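Local atomic coordinates of B-agarase (Agarivorans gilvus, PDB entry 5Z6P), a protein that probably hydrolyses the beta-glycosidic bonds of agarose, as a glycoside hydrolase family 50 agarase. Residues Phe99-Ile113 with Ser124-Phe137. Numbering follows the deposited sequence.
Sequences FDARALDEHSTQMFI and SRCINIAPGKQQSF
Ile129 and Ile127 reach from strand 124-129 into an apolar layer that both strands of segment 99-113 help to build. The two branches of Ile129 divide the work: CG2 lies 4.0 Å from Ala103 CB and also touches Ala101, while CD1 meets Met111 CB. Small alanines suit the places where the strands press close. Ile127 CD1 sits 3.5 Å above the plane of the Phe137 ring, toward its rim, and 3.8 Å from Phe99 CZ; with CG1 between the backbone N and carbonyl carbon (chi1 57°), both CG1 and CG2 lie against Ile113 CD1. Phe137 in turn brings CE2 to 3.7 Å from Ala101 CB.

On the other face of the hairpin, Cys126 CB stands 3.7 Å from the centroid of the Phe112 ring, only 8° off its normal, a CH-pi contact joined by a sulfur-aromatic one from SG. Farther along, Asn128 ND2 donates to Ser108 OG, which is also bonded to Glu691; Gln110, its amide held mainly by Thr685 and Leu683, adds a weak bond from NE2 to Cys126 SG.

On the side of the second strand pair turned away from the apolar layer, polar residues meet. The buried Asp100 carboxylate is met by Ser136, whose OG lies 2.5 Å from OD1 of Asp100, a hydrogen bond modelled doubtfully short, and by Arg207, which reaches both residues. Near the turn, a water bridges Ala103 O and Gly132 N; glycine suits this backbone, where a side chain would jam against the preceding carbonyl O.

Paired antiparallel backbone bonds fix the register, such as Ile129 N to Thr109 O at 2.7 Å. Strand 109-113 pairs with 124-129, and 99-103 with 135-137, their apolar faces turned toward each other, consistent with the beta-sandwich layout common among carbohydrate-binding modules.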
loop_
_atom_site.group_PDB
_atom_site.type_symbol
_atom_site.label_atom_id
_atom_site.label_comp_id
_atom_site.label_asym_id
_atom_site.label_seq_id
_atom_site.Cartn_x
_atom_site.Cartn_y
_atom_site.Cartn_z
ATOM N N PHE A 99 23.235 7.262 13.044
ATOM C CA PHE A 99 24.237 7.852 12.169
ATOM C C PHE A 99 23.735 9.200 11.685
ATOM O O PHE A 99 22.550 9.506 11.782
ATOM C CB PHE A 99 24.550 6.939 10.978
ATOM C CG PHE A 99 23.357 6.621 10.120
ATOM C CD1 PHE A 99 22.562 5.522 10.399
ATOM C CD2 PHE A 99 23.038 7.411 9.031
ATOM C CE1 PHE A 99 21.471 5.223 9.615
ATOM C CE2 PHE A 99 21.951 7.110 8.241
ATOM C CZ PHE A 99 21.164 6.023 8.545
ATOM N N ASP A 100 24.637 10.008 11.158
ATOM C CA ASP A 100 24.238 11.294 10.613
ATOM C C ASP A 100 24.255 11.200 9.107
ATOM O O ASP A 100 25.035 10.439 8.558
ATOM C CB ASP A 100 25.160 12.407 11.104
ATOM C CG ASP A 100 25.039 12.643 12.595
ATOM O OD1 ASP A 100 24.037 12.193 13.192
ATOM O OD2 ASP A 100 25.942 13.279 13.169
ATOM N N ALA A 101 23.396 11.970 8.448
ATOM C CA ALA A 101 23.321 11.943 6.997
ATOM C C ALA A 101 22.936 13.294 6.403
ATOM O O ALA A 101 22.095 13.997 6.953
ATOM C CB ALA A 101 22.333 10.884 6.554
ATOM N N ARG A 102 23.567 13.631 5.279
ATOM C CA ARG A 102 23.182 14.753 4.427
ATOM C C ARG A 102 22.909 14.249 3.024
ATOM O O ARG A 102 23.603 13.373 2.556
ATOM C CB ARG A 102 24.283 15.805 4.353
ATOM C CG ARG A 102 24.487 16.597 5.593
ATOM C CD ARG A 102 25.042 17.955 5.231
ATOM N NE ARG A 102 26.479 17.922 5.009
ATOM C CZ ARG A 102 27.105 18.580 4.039
ATOM N NH1 ARG A 102 26.424 19.309 3.169
ATOM N NH2 ARG A 102 28.416 18.498 3.936
ATOM N N ALA A 103 21.910 14.806 2.359
ATOM C CA ALA A 103 21.654 14.524 0.952
ATOM C C ALA A 103 22.039 15.746 0.133
ATOM O O ALA A 103 21.636 16.851 0.461
ATOM C CB ALA A 103 20.201 14.171 0.723
ATOM N N LEU A 104 22.829 15.548 -0.916
ATOM C CA LEU A 104 23.341 16.663 -1.695
ATOM C C LEU A 104 22.559 16.856 -2.977
ATOM O O LEU A 104 22.848 17.764 -3.734
ATOM C CB LEU A 104 24.828 16.470 -2.010
ATOM C CG LEU A 104 25.787 16.495 -0.818
ATOM C CD1 LEU A 104 27.232 16.496 -1.261
ATOM C CD2 LEU A 104 25.528 17.681 0.060
ATOM N N ASP A 105 21.559 16.011 -3.220
ATOM C CA ASP A 105 20.660 16.209 -4.358
ATOM C C ASP A 105 19.661 17.329 -4.086
ATOM O O ASP A 105 19.541 17.782 -2.961
ATOM C CB ASP A 105 19.908 14.919 -4.669
ATOM C CG ASP A 105 20.824 13.730 -4.754
ATOM O OD1 ASP A 105 21.415 13.533 -5.824
ATOM O OD2 ASP A 105 20.963 13.000 -3.753
ATOM N N GLU A 106 18.926 17.745 -5.111
ATOM C CA GLU A 106 17.815 18.673 -4.921
ATOM C C GLU A 106 16.614 17.971 -4.259
ATOM O O GLU A 106 15.820 18.614 -3.593
ATOM C CB GLU A 106 17.402 19.299 -6.252
ATOM C CG GLU A 106 18.481 20.215 -6.841
ATOM C CD GLU A 106 18.230 20.572 -8.280
ATOM O OE1 GLU A 106 19.151 21.117 -8.929
ATOM O OE2 GLU A 106 17.115 20.305 -8.766
ATOM N N HIS A 107 16.521 16.653 -4.441
ATOM C CA HIS A 107 15.445 15.819 -3.882
ATOM C C HIS A 107 15.880 15.014 -2.648
ATOM O O HIS A 107 17.068 14.792 -2.426
ATOM C CB HIS A 107 14.941 14.854 -4.953
ATOM C CG HIS A 107 16.034 14.017 -5.551
ATOM N ND1 HIS A 107 16.707 14.376 -6.701
ATOM C CD2 HIS A 107 16.604 12.863 -5.133
ATOM C CE1 HIS A 107 17.626 13.468 -6.972
ATOM N NE2 HIS A 107 17.586 12.542 -6.035
ATOM N N SER A 108 14.907 14.562 -1.853
ATOM C CA SER A 108 15.207 13.740 -0.685
ATOM C C SER A 108 15.557 12.310 -1.079
ATOM O O SER A 108 15.381 11.902 -2.226
ATOM C CB SER A 108 14.026 13.708 0.300
ATOM O OG SER A 108 12.886 13.081 -0.269
ATOM N N THR A 109 16.041 11.563 -0.098
ATOM C CA THR A 109 16.254 10.131 -0.206
ATOM C C THR A 109 15.442 9.408 0.844
ATOM O O THR A 109 15.506 9.745 2.039
ATOM C CB THR A 109 17.738 9.754 -0.003
ATOM O OG1 THR A 109 18.540 10.411 -0.983
ATOM C CG2 THR A 109 17.926 8.255 -0.110
ATOM N N GLN A 110 14.679 8.415 0.412
ATOM C CA GLN A 110 14.103 7.485 1.353
ATOM C C GLN A 110 15.045 6.295 1.495
ATOM O O GLN A 110 15.285 5.551 0.545
ATOM C CB GLN A 110 12.714 7.033 0.914
ATOM C CG GLN A 110 12.083 5.988 1.843
ATOM C CD GLN A 110 10.711 5.557 1.375
ATOM O OE1 GLN A 110 10.252 5.968 0.319
ATOM N NE2 GLN A 110 10.051 4.723 2.164
ATOM N N MET A 111 15.580 6.136 2.692
ATOM C CA MET A 111 16.511 5.073 2.983
ATOM C C MET A 111 15.962 4.089 4.017
ATOM O O MET A 111 15.518 4.489 5.080
ATOM C CB MET A 111 17.825 5.665 3.476
ATOM C CG MET A 111 18.806 4.645 3.915
ATOM S SD MET A 111 20.290 5.401 4.580
ATOM C CE MET A 111 20.625 4.278 5.856
ATOM N N PHE A 112 16.000 2.800 3.692
ATOM C CA PHE A 112 15.645 1.759 4.636
ATOM C C PHE A 112 16.874 1.272 5.395
ATOM O O PHE A 112 17.937 1.074 4.816
ATOM C CB PHE A 112 14.970 0.585 3.919
ATOM C CG PHE A 112 13.552 0.857 3.534
ATOM C CD1 PHE A 112 13.259 1.669 2.460
ATOM C CD2 PHE A 112 12.508 0.295 4.244
ATOM C CE1 PHE A 112 11.952 1.924 2.104
ATOM C CE2 PHE A 112 11.215 0.548 3.893
ATOM C CZ PHE A 112 10.939 1.372 2.819
ATOM N N ILE A 113 16.717 1.099 6.694
ATOM C CA ILE A 113 17.747 0.499 7.528
ATOM C C ILE A 113 17.217 -0.838 7.980
ATOM O O ILE A 113 16.289 -0.906 8.792
ATOM C CB ILE A 113 18.109 1.355 8.769
ATOM C CG1 ILE A 113 18.565 2.762 8.366
ATOM C CG2 ILE A 113 19.171 0.665 9.602
ATOM C CD1 ILE A 113 17.525 3.853 8.616
ATOM N N SER A 124 13.253 -3.807 10.327
ATOM C CA SER A 124 13.345 -2.855 9.222
ATOM C C SER A 124 12.621 -1.531 9.482
ATOM O O SER A 124 11.411 -1.506 9.700
ATOM C CB SER A 124 12.797 -3.489 7.944
ATOM O OG SER A 124 12.998 -2.635 6.847
ATOM N N ARG A 125 13.382 -0.437 9.453
ATOM C CA ARG A 125 12.840 0.914 9.536
ATOM C C ARG A 125 13.241 1.745 8.312
ATOM O O ARG A 125 14.106 1.335 7.545
ATOM C CB ARG A 125 13.330 1.614 10.794
ATOM C CG ARG A 125 13.035 0.878 12.081
ATOM C CD ARG A 125 12.856 1.871 13.200
ATOM N NE ARG A 125 12.691 1.231 14.502
ATOM C CZ ARG A 125 11.936 1.725 15.481
ATOM N NH1 ARG A 125 11.278 2.858 15.294
ATOM N NH2 ARG A 125 11.844 1.086 16.636
ATOM N N CYS A 126 12.628 2.912 8.126
ATOM C CA CYS A 126 13.152 3.828 7.114
ATOM C C CYS A 126 13.193 5.275 7.586
ATOM O O CYS A 126 12.571 5.656 8.596
ATOM C CB CYS A 126 12.362 3.722 5.796
ATOM S SG CYS A 126 10.726 4.420 5.758
ATOM N N ILE A 127 13.964 6.062 6.853
ATOM C CA ILE A 127 14.098 7.480 7.097
ATOM C C ILE A 127 13.974 8.266 5.798
ATOM O O ILE A 127 14.280 7.749 4.723
ATOM C CB ILE A 127 15.445 7.792 7.747
ATOM C CG1 ILE A 127 16.588 7.288 6.866
ATOM C CG2 ILE A 127 15.538 7.149 9.124
ATOM C CD1 ILE A 127 17.944 7.697 7.382
ATOM N N ASN A 128 13.506 9.504 5.896
ATOM C CA ASN A 128 13.623 10.435 4.786
ATOM C C ASN A 128 14.766 11.419 5.044
ATOM O O ASN A 128 14.764 12.140 6.040
ATOM C CB ASN A 128 12.325 11.200 4.545
ATOM C CG ASN A 128 12.378 12.036 3.277
ATOM O OD1 ASN A 128 12.833 13.175 3.291
ATOM N ND2 ASN A 128 11.951 11.448 2.159
ATOM N N ILE A 129 15.747 11.439 4.153
ATOM C CA ILE A 129 16.890 12.329 4.312
ATOM C C ILE A 129 16.680 13.556 3.449
ATOM O O ILE A 129 16.665 13.466 2.229
ATOM C CB ILE A 129 18.205 11.640 3.943
ATOM C CG1 ILE A 129 18.306 10.303 4.679
ATOM C CG2 ILE A 129 19.385 12.544 4.276
ATOM C CD1 ILE A 129 19.308 9.370 4.101
ATOM N N ALA A 130 16.482 14.697 4.089
ATOM C CA ALA A 130 16.118 15.902 3.376
ATOM C C ALA A 130 17.365 16.636 2.892
ATOM O O ALA A 130 18.428 16.518 3.497
ATOM C CB ALA A 130 15.272 16.801 4.265
ATOM N N PRO A 131 17.250 17.371 1.783
ATOM C CA PRO A 131 18.363 18.231 1.364
ATOM C C PRO A 131 18.556 19.360 2.380
ATOM O O PRO A 131 17.599 19.739 3.038
ATOM C CB PRO A 131 17.905 18.780 0.011
ATOM C CG PRO A 131 16.724 17.955 -0.381
ATOM C CD PRO A 131 16.092 17.495 0.888
ATOM N N GLY A 132 19.765 19.885 2.525
ATOM C CA GLY A 132 20.001 20.923 3.516
ATOM C C GLY A 132 20.813 20.443 4.705
ATOM O O GLY A 132 21.743 19.659 4.553
ATOM N N LYS A 133 20.455 20.908 5.898
ATOM C CA LYS A 133 21.309 20.719 7.064
ATOM C C LYS A 133 21.487 19.238 7.408
ATOM O O LYS A 133 20.708 18.379 6.996
ATOM C CB LYS A 133 20.753 21.495 8.269
ATOM C CG LYS A 133 19.283 21.249 8.582
ATOM C CD LYS A 133 18.821 22.115 9.751
ATOM C CE LYS A 133 17.321 22.030 9.966
ATOM N NZ LYS A 133 16.862 20.636 10.223
ATOM N N GLN A 134 22.554 18.938 8.126
ATOM C CA GLN A 134 22.767 17.589 8.598
ATOM C C GLN A 134 21.633 17.169 9.547
ATOM O O GLN A 134 21.198 17.940 10.393
ATOM C CB GLN A 134 24.136 17.499 9.279
ATOM C CG GLN A 134 24.704 16.111 9.466
ATOM C CD GLN A 134 26.193 16.134 9.848
ATOM O OE1 GLN A 134 27.013 16.763 9.179
ATOM N NE2 GLN A 134 26.534 15.454 10.938
ATOM N N GLN A 135 21.127 15.958 9.338
ATOM C CA GLN A 135 20.222 15.268 10.262
ATOM C C GLN A 135 20.893 14.179 11.083
ATOM O O GLN A 135 21.718 13.472 10.547
ATOM C CB GLN A 135 19.104 14.585 9.482
ATOM C CG GLN A 135 17.862 15.331 8.894
ATOM C CD GLN A 135 18.008 15.696 7.422
ATOM O OE1 GLN A 135 18.264 16.853 7.141
ATOM N NE2 GLN A 135 18.188 14.687 6.559
ATOM N N SER A 136 20.456 13.964 12.318
ATOM C CA SER A 136 20.802 12.739 13.050
ATOM C C SER A 136 19.649 11.752 12.981
ATOM O O SER A 136 18.509 12.139 13.172
ATOM C CB SER A 136 21.139 13.014 14.518
ATOM O OG SER A 136 22.479 13.441 14.657
ATOM N N PHE A 137 19.941 10.482 12.711
ATOM C CA PHE A 137 18.905 9.466 12.591
ATOM C C PHE A 137 19.103 8.364 13.617
ATOM O O PHE A 137 20.216 7.941 13.864
ATOM C CB PHE A 137 18.878 8.882 11.175
ATOM C CG PHE A 137 18.536 9.888 10.120
ATOM C CD1 PHE A 137 17.222 10.195 9.848
ATOM C CD2 PHE A 137 19.530 10.556 9.428
ATOM C CE1 PHE A 137 16.900 11.130 8.905
ATOM C CE2 PHE A 137 19.216 11.475 8.477
ATOM C CZ PHE A 137 17.891 11.770 8.214
HETATM O O HOH W 1 21.745 19.318 1.153
#